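Local coordinates for protein sugar phosphate isomerase/epimerase (Parabacteroides distasonis, PDB 3OBE) that is probably an isomerase or epimerase of sugar phosphates with a xylose isomerase-like TIM-barrel fold, at residues S95-P99 with V132-L136; Y168-S172 with F215-W221; L243-D247 with F259-F263; T62-G66 with I122-L126. The contacts are given in a common frame with arbitrary orientation. Residues are numbered along the deposited sequence.

Interaction 1: residues S95-P99 with V132-L136; sequences SHLTP and VQPSL. With EOH (ethanol), chain H.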
loop_
_atom_site.group_PDB
_atom_site.type_symbol
_atom_site.label_atom_id
_atom_site.label_comp_id
_atom_site.label_asym_id
_atom_site.label_seq_id
_atom_site.Cartn_x
_atom_site.Cartn_y
_atom_site.Cartn_z
ATOM N N SER A 95 -1.607 2.722 -6.242
ATOM C CA SER A 95 -2.882 3.330 -5.989
ATOM C C SER A 95 -3.688 2.413 -5.097
ATOM O O SER A 95 -3.726 1.217 -5.316
ATOM C CB SER A 95 -3.596 3.552 -7.322
ATOM O OG SER A 95 -4.926 3.992 -7.109
ATOM N N HIS A 96 -4.271 2.992 -4.063
ATOM C CA HIS A 96 -5.204 2.280 -3.183
ATOM C C HIS A 96 -6.648 2.501 -3.651
ATOM O O HIS A 96 -7.103 3.678 -3.800
ATOM C CB HIS A 96 -5.094 2.840 -1.769
ATOM C CG HIS A 96 -4.051 2.177 -0.930
ATOM N ND1 HIS A 96 -4.061 2.258 0.436
ATOM C CD2 HIS A 96 -3.011 1.364 -1.255
ATOM C CE1 HIS A 96 -3.030 1.596 0.919
ATOM N NE2 HIS A 96 -2.410 0.994 -0.072
ATOM N N LEU A 97 -7.394 1.408 -3.856
ATOM C CA LEU A 97 -8.786 1.492 -4.251
ATOM C C LEU A 97 -9.542 0.287 -3.758
ATOM O O LEU A 97 -9.018 -0.836 -3.686
ATOM C CB LEU A 97 -8.941 1.637 -5.780
ATOM C CG LEU A 97 -8.495 0.476 -6.679
ATOM C CD1 LEU A 97 -8.908 0.777 -8.149
ATOM C CD2 LEU A 97 -7.006 0.212 -6.622
ATOM N N THR A 98 -10.812 0.527 -3.457
ATOM C CA THR A 98 -11.714 -0.495 -2.931
ATOM C C THR A 98 -13.041 -0.397 -3.690
ATOM O O THR A 98 -13.572 0.707 -3.850
ATOM C CB THR A 98 -11.998 -0.204 -1.437
ATOM O OG1 THR A 98 -10.751 -0.192 -0.698
ATOM C CG2 THR A 98 -13.052 -1.174 -0.829
ATOM N N PRO A 99 -13.589 -1.538 -4.190
ATOM C CA PRO A 99 -14.907 -1.449 -4.799
ATOM C C PRO A 99 -15.985 -0.895 -3.868
ATOM O O PRO A 99 -15.939 -1.123 -2.677
ATOM C CB PRO A 99 -15.221 -2.919 -5.155
ATOM C CG PRO A 99 -13.866 -3.608 -5.198
ATOM C CD PRO A 99 -13.110 -2.922 -4.142
ATOM N N VAL A 132 -3.788 -1.656 -5.431
ATOM C CA VAL A 132 -3.847 -2.333 -4.144
ATOM C C VAL A 132 -5.178 -2.036 -3.466
ATOM O O VAL A 132 -5.578 -0.859 -3.365
ATOM C CB VAL A 132 -2.702 -1.857 -3.258
ATOM C CG1 VAL A 132 -2.833 -2.361 -1.735
ATOM C CG2 VAL A 132 -1.395 -2.328 -3.874
ATOM N N GLN A 133 -5.844 -3.088 -2.999
ATOM C CA GLN A 133 -7.004 -2.966 -2.155
ATOM C C GLN A 133 -6.592 -2.953 -0.702
ATOM O O GLN A 133 -5.969 -3.901 -0.257
ATOM C CB GLN A 133 -8.004 -4.088 -2.382
ATOM C CG GLN A 133 -9.261 -3.967 -1.467
ATOM C CD GLN A 133 -10.421 -4.807 -1.909
ATOM O OE1 GLN A 133 -10.606 -5.062 -3.099
ATOM N NE2 GLN A 133 -11.253 -5.231 -0.949
ATOM N N PRO A 134 -7.003 -1.904 0.051
ATOM C CA PRO A 134 -6.549 -1.802 1.458
ATOM C C PRO A 134 -7.671 -2.018 2.461
ATOM O O PRO A 134 -7.576 -1.596 3.618
ATOM C CB PRO A 134 -6.068 -0.349 1.510
ATOM C CG PRO A 134 -7.106 0.374 0.692
ATOM C CD PRO A 134 -7.396 -0.583 -0.487
ATOM N N SER A 135 -8.724 -2.677 2.030
ATOM C CA SER A 135 -9.985 -2.752 2.793
ATOM C C SER A 135 -10.396 -4.214 2.926
ATOM O O SER A 135 -10.562 -4.930 1.934
ATOM C CB SER A 135 -11.055 -1.990 2.050
ATOM O OG SER A 135 -10.683 -0.637 1.926
ATOM N N LEU A 136 -10.520 -4.641 4.175
ATOM C CA LEU A 136 -10.884 -6.008 4.551
ATOM C C LEU A 136 -12.371 -6.242 4.460
ATOM O O LEU A 136 -13.136 -5.545 5.134
ATOM C CB LEU A 136 -10.443 -6.264 6.013
ATOM C CG LEU A 136 -10.649 -7.679 6.607
ATOM C CD1 LEU A 136 -9.959 -8.782 5.827
ATOM C CD2 LEU A 136 -10.077 -7.664 8.032
HETATM C C1 EOH H . -5.879 5.162 1.285
HETATM C C2 EOH H . -7.272 5.764 1.523
HETATM O O EOH H . -5.885 3.729 1.365
#
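Val-132 closes the gap between strands 91-95 and 130-133. Its N donates to Ser-95 O at 2.9 Å (N-H...O angle 155°), and its O accepts from Leu-97 N, also at 2.9 Å (159°). These two bonds flank His-96, giving a single bridge in which the CA atoms of His-96 and Val-132 are 4.9 Å apart. The same carbonyl takes a CA-H...O contact, His-96 CA to Val-132 O at 3.2 Å. At Gln-133 a further CA-H...O contact remains, its CA 3.3 Å from Leu-97 O (angle at H 149°). Its side chain runs past Pro-99, with OE1 3.5 Å from Pro-99 CD, and NE2 bonds to Ser-135 O (3.0 Å) and to Tyr-104. Next, the CA-to-CB bond of Pro-134 points toward 95-99, and CB lies over the face of the His-96 ring, 3.8 Å from its centroid and 28° off the normal, a CH-pi contact. Ser-135 ends the contact through a hydrogen bond between hydroxyls, Ser-135 OG to Thr-98 OG1, 2.7 Å. The backbone bonds on either side of His-96 set where its side chain starts, and Pro-134 covers one ring face. The ring nitrogens have other partners: NE2 bonds to Glu-216, and ND1 donates to the O of a bound ethanol at 2.5 Å. Ethanol and a nearby phosphate, both probably from the crystallisation liquor, are consistent with a pocket for polar ligands.

Interaction 2: residues Y168-S172 with F215-W221; sequences YHNHS and FELDVYW. With PO4 (phosphate ion), chain C.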
loop_
_atom_site.group_PDB
_atom_site.type_symbol
_atom_site.label_atom_id
_atom_site.label_comp_id
_atom_site.label_asym_id
_atom_site.label_seq_id
_atom_site.Cartn_x
_atom_site.Cartn_y
_atom_site.Cartn_z
ATOM N N TYR A 168 -2.875 -6.593 -1.951
ATOM C CA TYR A 168 -3.763 -6.440 -0.799
ATOM C C TYR A 168 -2.977 -5.878 0.386
ATOM O O TYR A 168 -1.928 -6.415 0.749
ATOM C CB TYR A 168 -4.415 -7.764 -0.406
ATOM C CG TYR A 168 -5.357 -7.605 0.736
ATOM C CD1 TYR A 168 -6.581 -7.017 0.531
ATOM C CD2 TYR A 168 -4.971 -7.900 2.060
ATOM C CE1 TYR A 168 -7.432 -6.809 1.556
ATOM C CE2 TYR A 168 -5.815 -7.671 3.094
ATOM C CZ TYR A 168 -7.061 -7.146 2.833
ATOM O OH TYR A 168 -7.979 -6.939 3.849
ATOM N N HIS A 169 -3.492 -4.797 0.966
ATOM C CA HIS A 169 -2.862 -4.083 2.083
ATOM C C HIS A 169 -3.634 -4.353 3.347
ATOM O O HIS A 169 -4.850 -4.070 3.423
ATOM C CB HIS A 169 -2.828 -2.589 1.786
ATOM C CG HIS A 169 -2.361 -1.756 2.927
ATOM N ND1 HIS A 169 -3.054 -0.650 3.341
ATOM C CD2 HIS A 169 -1.255 -1.835 3.712
ATOM C CE1 HIS A 169 -2.419 -0.094 4.366
ATOM N NE2 HIS A 169 -1.324 -0.794 4.622
ATOM N N ASN A 170 -2.956 -4.945 4.317
ATOM C CA ASN A 170 -3.523 -5.295 5.583
ATOM C C ASN A 170 -3.518 -4.128 6.590
ATOM O O ASN A 170 -2.710 -3.200 6.497
ATOM C CB ASN A 170 -2.753 -6.445 6.290
ATOM C CG ASN A 170 -1.341 -6.076 6.593
ATOM O OD1 ASN A 170 -0.503 -6.045 5.693
ATOM N ND2 ASN A 170 -1.048 -5.781 7.851
ATOM N N HIS A 171 -4.373 -4.240 7.614
ATOM C CA HIS A 171 -4.206 -3.478 8.858
ATOM C C HIS A 171 -4.023 -4.532 9.954
ATOM O O HIS A 171 -3.193 -5.406 9.762
ATOM C CB HIS A 171 -5.362 -2.530 9.048
ATOM C CG HIS A 171 -5.411 -1.494 7.958
ATOM N ND1 HIS A 171 -5.796 -1.804 6.668
ATOM C CD2 HIS A 171 -5.018 -0.195 7.943
ATOM C CE1 HIS A 171 -5.674 -0.711 5.918
ATOM N NE2 HIS A 171 -5.191 0.269 6.660
ATOM N N SER A 172 -4.759 -4.483 11.059
ATOM C CA SER A 172 -4.508 -5.435 12.161
ATOM C C SER A 172 -5.498 -6.583 12.185
ATOM O O SER A 172 -5.178 -7.644 12.725
ATOM C CB SER A 172 -4.489 -4.740 13.515
ATOM O OG SER A 172 -3.494 -3.746 13.564
ATOM N N PHE A 215 0.997 -8.954 -1.827
ATOM C CA PHE A 215 0.600 -8.359 -0.581
ATOM C C PHE A 215 1.488 -7.155 -0.297
ATOM O O PHE A 215 2.732 -7.207 -0.493
ATOM C CB PHE A 215 0.579 -9.388 0.572
ATOM C CG PHE A 215 -0.547 -10.419 0.411
ATOM C CD1 PHE A 215 -0.387 -11.495 -0.453
ATOM C CD2 PHE A 215 -1.790 -10.235 1.000
ATOM C CE1 PHE A 215 -1.415 -12.363 -0.674
ATOM C CE2 PHE A 215 -2.823 -11.154 0.782
ATOM C CZ PHE A 215 -2.642 -12.186 -0.056
ATOM N N GLU A 216 0.831 -6.103 0.169
ATOM C CA GLU A 216 1.508 -4.884 0.660
ATOM C C GLU A 216 1.466 -4.989 2.153
ATOM O O GLU A 216 0.452 -4.678 2.794
ATOM C CB GLU A 216 0.801 -3.639 0.132
ATOM C CG GLU A 216 1.383 -2.269 0.582
ATOM C CD GLU A 216 0.746 -1.151 -0.133
ATOM O OE1 GLU A 216 -0.429 -0.914 0.136
ATOM O OE2 GLU A 216 1.451 -0.422 -0.888
ATOM N N LEU A 217 2.560 -5.458 2.720
ATOM C CA LEU A 217 2.613 -5.759 4.141
ATOM C C LEU A 217 2.728 -4.478 4.928
ATOM O O LEU A 217 3.691 -3.749 4.781
ATOM C CB LEU A 217 3.770 -6.665 4.492
ATOM C CG LEU A 217 3.890 -7.018 5.967
ATOM C CD1 LEU A 217 2.556 -7.646 6.506
ATOM C CD2 LEU A 217 5.094 -7.849 6.215
ATOM N N ASP A 218 1.713 -4.236 5.739
ATOM C CA ASP A 218 1.772 -3.109 6.708
ATOM C C ASP A 218 2.491 -3.558 7.962
ATOM O O ASP A 218 1.947 -4.295 8.772
ATOM C CB ASP A 218 0.438 -2.499 7.054
ATOM C CG ASP A 218 0.635 -1.084 7.570
ATOM O OD1 ASP A 218 1.279 -0.992 8.658
ATOM O OD2 ASP A 218 0.234 -0.107 6.876
ATOM N N VAL A 219 3.768 -3.176 8.071
ATOM C CA VAL A 219 4.576 -3.685 9.158
ATOM C C VAL A 219 4.068 -3.158 10.499
ATOM O O VAL A 219 4.130 -3.855 11.527
ATOM C CB VAL A 219 6.072 -3.415 8.936
ATOM C CG1 VAL A 219 6.534 -4.187 7.718
ATOM C CG2 VAL A 219 6.377 -1.891 8.833
ATOM N N TYR A 220 3.558 -1.928 10.513
ATOM C CA TYR A 220 3.062 -1.326 11.762
ATOM C C TYR A 220 1.779 -1.993 12.215
ATOM O O TYR A 220 1.660 -2.359 13.364
ATOM C CB TYR A 220 2.788 0.151 11.577
ATOM C CG TYR A 220 2.199 0.834 12.765
ATOM C CD1 TYR A 220 3.008 1.255 13.857
ATOM C CD2 TYR A 220 0.831 1.108 12.827
ATOM C CE1 TYR A 220 2.424 1.956 14.942
ATOM C CE2 TYR A 220 0.289 1.775 13.906
ATOM C CZ TYR A 220 1.079 2.195 14.940
ATOM O OH TYR A 220 0.531 2.855 15.998
ATOM N N TRP A 221 0.812 -2.144 11.317
ATOM C CA TRP A 221 -0.464 -2.712 11.759
ATOM C C TRP A 221 -0.285 -4.212 12.073
ATOM O O TRP A 221 -1.035 -4.758 12.889
ATOM C CB TRP A 221 -1.561 -2.482 10.716
ATOM C CG TRP A 221 -1.958 -1.021 10.584
ATOM C CD1 TRP A 221 -1.862 -0.253 9.452
ATOM C CD2 TRP A 221 -2.493 -0.150 11.598
ATOM N NE1 TRP A 221 -2.324 1.006 9.688
ATOM C CE2 TRP A 221 -2.716 1.111 10.993
ATOM C CE3 TRP A 221 -2.834 -0.315 12.945
ATOM C CZ2 TRP A 221 -3.218 2.202 11.706
ATOM C CZ3 TRP A 221 -3.331 0.771 13.633
ATOM C CH2 TRP A 221 -3.511 2.014 13.017
HETATM P P PO4 C . -4.639 3.282 4.632
HETATM O O1 PO4 C . -4.792 4.788 4.883
HETATM O O2 PO4 C . -4.303 2.660 5.950
HETATM O O3 PO4 C . -3.418 3.204 3.668
HETATM O O4 PO4 C . -5.815 2.690 3.933
#
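Asn-170 does the work of a strand backbone after regular pairing has lapsed: its side-chain OD1 accepts from Asp-218 N at 2.9 Å with a nearly straight N-H...O angle of 174°. The chi1 of 62° (p) brings the amide across, and its ND2 donates to His-171 O at 2.9 Å and only weakly, at 3.5 Å, to Asp-218 O. Before this point the strands pair in parallel, with Glu-216 N bonded to Tyr-168 O at 2.8 Å and the CA atoms of Tyr-168 and Phe-215 4.8 Å apart; on that face Tyr-168 CB packs 3.9 Å from Phe-215 CD2. His-169 and Glu-216 point to the other face, where His-169 NE2 donates to Asp-218 OD2 at 2.8 Å (167°), a His-carboxylate bond. Asp-218 is also the N-cap of helix 219-224, its OD1 accepting from Trp-221 N at 2.9 Å. Past the cap, Trp-221 receives Ser-172 OG on its O at 2.7 Å, and its five-membered ring meets the His-171 ring obliquely, centroids 4.8 Å apart and planes at 43°. His-171 NE2 in turn donates to phosphate O2 at 2.6 Å. Polar side chains gathered where adjacent parallel strands end and a helix begins are characteristic of the C-terminal mouth of a TIM barrel, where active sites of this fold lie; the bound phosphate is consistent with such a pocket.

Interaction 3: residues L243-D247 with F259-F263; sequences LHIKD and FPNIF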
loop_
_atom_site.group_PDB
_atom_site.type_symbol
_atom_site.label_atom_id
_atom_site.label_comp_id
_atom_site.label_asym_id
_atom_site.label_seq_id
_atom_site.Cartn_x
_atom_site.Cartn_y
_atom_site.Cartn_z
ATOM N N LEU A 243 5.963 -3.018 0.946
ATOM C CA LEU A 243 5.638 -2.715 2.316
ATOM C C LEU A 243 4.946 -1.368 2.390
ATOM O O LEU A 243 5.227 -0.461 1.575
ATOM C CB LEU A 243 6.876 -2.611 3.198
ATOM C CG LEU A 243 7.847 -3.813 3.214
ATOM C CD1 LEU A 243 9.123 -3.551 4.073
ATOM C CD2 LEU A 243 7.104 -5.094 3.636
ATOM N N HIS A 244 4.126 -1.224 3.428
ATOM C CA HIS A 244 3.871 0.088 4.003
ATOM C C HIS A 244 4.785 0.267 5.198
ATOM O O HIS A 244 4.867 -0.624 6.072
ATOM C CB HIS A 244 2.432 0.269 4.426
ATOM C CG HIS A 244 1.636 1.037 3.429
ATOM N ND1 HIS A 244 0.611 1.888 3.771
ATOM C CD2 HIS A 244 1.704 1.053 2.076
ATOM C CE1 HIS A 244 0.086 2.415 2.681
ATOM N NE2 HIS A 244 0.711 1.911 1.628
ATOM N N ILE A 245 5.492 1.396 5.205
ATOM C CA ILE A 245 6.374 1.777 6.291
ATOM C C ILE A 245 5.646 2.847 7.091
ATOM O O ILE A 245 5.381 3.964 6.594
ATOM C CB ILE A 245 7.764 2.260 5.771
ATOM C CG1 ILE A 245 8.510 1.086 5.101
ATOM C CG2 ILE A 245 8.600 2.935 6.888
ATOM C CD1 ILE A 245 8.910 -0.064 6.110
ATOM N N LYS A 246 5.272 2.453 8.307
ATOM C CA LYS A 246 4.448 3.226 9.200
ATOM C C LYS A 246 4.957 3.023 10.625
ATOM O O LYS A 246 5.536 1.978 10.951
ATOM C CB LYS A 246 2.966 2.825 9.083
ATOM C CG LYS A 246 2.070 3.735 9.981
ATOM C CD LYS A 246 0.639 3.459 9.856
ATOM C CE LYS A 246 -0.155 4.389 10.738
ATOM N NZ LYS A 246 0.355 4.495 12.151
ATOM N N ASP A 247 4.801 4.047 11.446
ATOM C CA ASP A 247 5.217 4.013 12.847
ATOM C C ASP A 247 4.122 4.746 13.619
ATOM O O ASP A 247 3.059 5.005 13.065
ATOM C CB ASP A 247 6.590 4.678 12.956
ATOM C CG ASP A 247 7.393 4.243 14.163
ATOM O OD1 ASP A 247 6.784 3.908 15.203
ATOM O OD2 ASP A 247 8.680 4.313 14.085
ATOM N N PHE A 259 13.121 -1.214 12.330
ATOM C CA PHE A 259 13.295 -0.957 10.909
ATOM C C PHE A 259 14.588 -1.566 10.380
ATOM O O PHE A 259 14.589 -2.070 9.269
ATOM C CB PHE A 259 13.118 0.530 10.591
ATOM C CG PHE A 259 11.681 0.963 10.683
ATOM C CD1 PHE A 259 10.745 0.385 9.833
ATOM C CD2 PHE A 259 11.255 1.859 11.635
ATOM C CE1 PHE A 259 9.405 0.697 9.903
ATOM C CE2 PHE A 259 9.881 2.176 11.699
ATOM C CZ PHE A 259 9.004 1.616 10.817
ATOM N N PRO A 260 15.672 -1.601 11.185
ATOM C CA PRO A 260 16.868 -2.270 10.637
ATOM C C PRO A 260 16.576 -3.712 10.254
ATOM O O PRO A 260 16.944 -4.154 9.184
ATOM C CB PRO A 260 17.868 -2.147 11.768
ATOM C CG PRO A 260 17.554 -0.834 12.378
ATOM C CD PRO A 260 16.025 -0.814 12.387
ATOM N N ASN A 261 15.830 -4.436 11.092
ATOM C CA ASN A 261 15.482 -5.820 10.744
ATOM C C ASN A 261 14.452 -5.975 9.658
ATOM O O ASN A 261 14.538 -6.917 8.881
ATOM C CB ASN A 261 15.034 -6.595 11.964
ATOM C CG ASN A 261 16.178 -6.950 12.886
ATOM O OD1 ASN A 261 17.388 -6.881 12.554
ATOM N ND2 ASN A 261 15.808 -7.352 14.092
ATOM N N ILE A 262 13.452 -5.089 9.633
ATOM C CA ILE A 262 12.427 -5.093 8.592
ATOM C C ILE A 262 13.047 -4.872 7.221
ATOM O O ILE A 262 12.786 -5.646 6.281
ATOM C CB ILE A 262 11.327 -4.070 8.901
ATOM C CG1 ILE A 262 10.491 -4.564 10.090
ATOM C CG2 ILE A 262 10.459 -3.763 7.677
ATOM C CD1 ILE A 262 9.630 -3.503 10.732
ATOM N N PHE A 263 13.918 -3.879 7.132
ATOM C CA PHE A 263 14.597 -3.598 5.866
ATOM C C PHE A 263 15.587 -4.686 5.471
ATOM O O PHE A 263 15.599 -5.092 4.326
ATOM C CB PHE A 263 15.250 -2.224 5.911
ATOM C CG PHE A 263 14.306 -1.125 5.563
ATOM C CD1 PHE A 263 13.982 -0.827 4.251
ATOM C CD2 PHE A 263 13.696 -0.399 6.571
ATOM C CE1 PHE A 263 13.066 0.152 3.979
ATOM C CE2 PHE A 263 12.829 0.558 6.286
ATOM C CZ PHE A 263 12.495 0.846 5.002
#
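This is apolar packing of a helix against a barrel strand, within the beta-alpha-beta unit formed by strand 240-245, helix 259-269 and strand 273-276. The axes of strand 243-245 and helix 259-263 run nearly antiparallel, at 163°, and approach to 11.6 Å, so side chains rather than backbones fill the gap. Leu-243 and Ile-245, alternate residues of the strand, both point toward the helix, whereas His-244 between them is out of its reach. Leu-243 CD1 meets Ile-262 CG2 at 3.8 Å. Ile-245 is shared among three helix residues: its CG2 lies 3.8 Å from Phe-259 CE1, while its CD1 is 3.9 Å from Phe-263 CZ and 4.3 Å from Ile-262 CG2. Where the strand gives way to loop, the Phe-259 ring presents its edge to oxygens, with CZ 3.5 Å from Lys-246 O and CE2 3.4 Å from Asp-247 OD2; that carboxylate is held by Ser-254 and Gly-252 in the connecting loop. Val-219 of helix 219-224, which follows the neighbouring strand 213-218, also touches Ile-245, Phe-259 and Ile-262. Strand residues alternating between helix layer and barrel interior, here with His-244 facing inward and aliphatic neighbours facing the helix, are typical of a beta/alpha (TIM) barrel.

Interaction 4: residues T62-G66 with I122-L126; sequences TGKFG and IHAEL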
loop_
_atom_site.group_PDB
_atom_site.type_symbol
_atom_site.label_atom_id
_atom_site.label_comp_id
_atom_site.label_asym_id
_atom_site.label_seq_id
_atom_site.Cartn_x
_atom_site.Cartn_y
_atom_site.Cartn_z
ATOM N N THR A 62 -17.060 7.774 -12.225
ATOM C CA THR A 62 -16.456 8.731 -13.157
ATOM C C THR A 62 -15.089 8.324 -13.667
ATOM O O THR A 62 -14.616 8.870 -14.646
ATOM C CB THR A 62 -16.294 10.107 -12.489
ATOM O OG1 THR A 62 -15.460 9.988 -11.329
ATOM C CG2 THR A 62 -17.669 10.690 -12.094
ATOM N N GLY A 63 -14.421 7.402 -12.978
ATOM C CA GLY A 63 -13.062 7.070 -13.331
ATOM C C GLY A 63 -12.010 8.118 -12.987
ATOM O O GLY A 63 -10.863 7.993 -13.411
ATOM N N LYS A 64 -12.384 9.119 -12.190
ATOM C CA LYS A 64 -11.455 10.177 -11.787
ATOM C C LYS A 64 -11.051 9.973 -10.327
ATOM O O LYS A 64 -11.534 9.032 -9.666
ATOM C CB LYS A 64 -12.098 11.550 -12.033
ATOM C CG LYS A 64 -12.281 11.816 -13.486
ATOM C CD LYS A 64 -12.641 13.243 -13.730
ATOM C CE LYS A 64 -13.112 13.466 -15.121
ATOM N NZ LYS A 64 -13.646 14.863 -15.226
ATOM N N PHE A 65 -10.131 10.813 -9.851
ATOM C CA PHE A 65 -9.588 10.705 -8.510
ATOM C C PHE A 65 -9.923 11.984 -7.782
ATOM O O PHE A 65 -9.782 13.073 -8.347
ATOM C CB PHE A 65 -8.042 10.535 -8.550
ATOM C CG PHE A 65 -7.595 9.289 -9.293
ATOM C CD1 PHE A 65 -7.494 9.285 -10.678
ATOM C CD2 PHE A 65 -7.363 8.124 -8.611
ATOM C CE1 PHE A 65 -7.142 8.145 -11.354
ATOM C CE2 PHE A 65 -6.990 6.951 -9.287
ATOM C CZ PHE A 65 -6.875 6.956 -10.629
ATOM N N GLY A 66 -10.382 11.862 -6.557
ATOM C CA GLY A 66 -10.637 13.049 -5.749
ATOM C C GLY A 66 -10.475 12.704 -4.294
ATOM O O GLY A 66 -10.390 11.552 -3.935
ATOM N N ILE A 122 -8.138 2.663 -16.457
ATOM C CA ILE A 122 -7.820 4.024 -15.969
ATOM C C ILE A 122 -6.419 4.063 -15.395
ATOM O O ILE A 122 -5.670 4.995 -15.642
ATOM C CB ILE A 122 -8.839 4.482 -14.912
ATOM C CG1 ILE A 122 -10.229 4.668 -15.545
ATOM C CG2 ILE A 122 -8.360 5.750 -14.134
ATOM C CD1 ILE A 122 -10.337 5.837 -16.508
ATOM N N HIS A 123 -6.032 3.018 -14.671
ATOM C CA HIS A 123 -4.735 3.015 -14.019
ATOM C C HIS A 123 -3.619 2.717 -15.015
ATOM O O HIS A 123 -2.461 3.134 -14.789
ATOM C CB HIS A 123 -4.697 2.026 -12.833
ATOM C CG HIS A 123 -5.369 2.549 -11.590
ATOM N ND1 HIS A 123 -6.746 2.625 -11.480
ATOM C CD2 HIS A 123 -4.865 3.079 -10.447
ATOM C CE1 HIS A 123 -7.052 3.156 -10.309
ATOM N NE2 HIS A 123 -5.936 3.416 -9.648
ATOM N N ALA A 124 -3.936 2.059 -16.129
ATOM C CA ALA A 124 -2.928 1.891 -17.208
ATOM C C ALA A 124 -2.601 3.269 -17.786
ATOM O O ALA A 124 -1.422 3.630 -18.038
ATOM C CB ALA A 124 -3.436 0.897 -18.262
ATOM N N GLU A 125 -3.626 4.087 -17.969
ATOM C CA GLU A 125 -3.416 5.466 -18.408
ATOM C C GLU A 125 -2.537 6.238 -17.418
ATOM O O GLU A 125 -1.678 7.036 -17.828
ATOM C CB GLU A 125 -4.754 6.230 -18.527
ATOM C CG GLU A 125 -5.769 5.863 -19.566
ATOM C CD GLU A 125 -7.068 6.736 -19.405
ATOM O OE1 GLU A 125 -7.482 7.044 -18.263
ATOM O OE2 GLU A 125 -7.650 7.147 -20.410
ATOM N N LEU A 126 -2.776 6.023 -16.127
ATOM C CA LEU A 126 -2.075 6.707 -15.045
ATOM C C LEU A 126 -0.601 6.256 -14.989
ATOM O O LEU A 126 0.245 7.029 -14.558
ATOM C CB LEU A 126 -2.778 6.432 -13.714
ATOM C CG LEU A 126 -2.381 7.207 -12.458
ATOM C CD1 LEU A 126 -2.620 8.731 -12.655
ATOM C CD2 LEU A 126 -3.117 6.650 -11.233
#
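Thr-62 opens the turn that carries this loop of the TIM barrel, between strand 52-55 and helix 78-87, against helix 109-126. It lies beyond reach of the helical segment, but its OG1 accepts a weak bond from Lys-64 N at 3.3 Å. Gly-63 makes the first approach, its CA being 6.6 Å from that of Ile-122. Its carbonyl O sits 3.4 Å from Ile-122 CG2, and its backbone has a positive phi of 72°, which favours glycine. A CB placed here in ideal geometry would come within 3.3 Å of Ile-122 CD1, so close packing is a second reason for a residue without a side chain. Lys-64 then points away from the helix, and the chain returns with Phe-65, whose CA-to-CB bond is directed toward it. The phenyl ring is met by three helix residues: CE1 is 3.9 Å from Ile-122 CG2, CZ is 3.8 Å from Leu-126 CD2, and the ring edge turns to the face of His-123. This last pair is an offset edge-to-face arrangement, with centroids 5.4 Å apart and planes at 78°. His-123 is held by bonds from its ring nitrogens to Ala-119 and Ser-95, while Ile-55 of strand 52-55 touches both Phe-65 and Leu-126. The shortest distance within the aromatic pair runs from Phe-65 CE2 to His-123 NE2, 3.7 Å.

How the interactions relate
Interactions 1, 2 and 3 all reach the eight-stranded parallel sheet of the barrel, whereas interaction 4 lies outside it, between a loop and helix 109-126. Centres of interactions 1 and 2 are about 12 Å apart and those of 2 and 3 about 11 Å, joined through neighbouring strands by Gln-133 O to His-169 N and Leu-217 O to His-244 N, both 2.9 Å. Interaction 4 alternates along the chain with interaction 1, meeting it where Ser-95 OG and His-123 NE2 are 2.8 Å apart; 2 and 3 follow in series. Interactions 3 and 4, centres about 29 Å apart, lie on opposite sides of the chain's centre. His-96, His-169, Glu-216 and His-244 converge inside the barrel, consistent with a ligand-binding pocket.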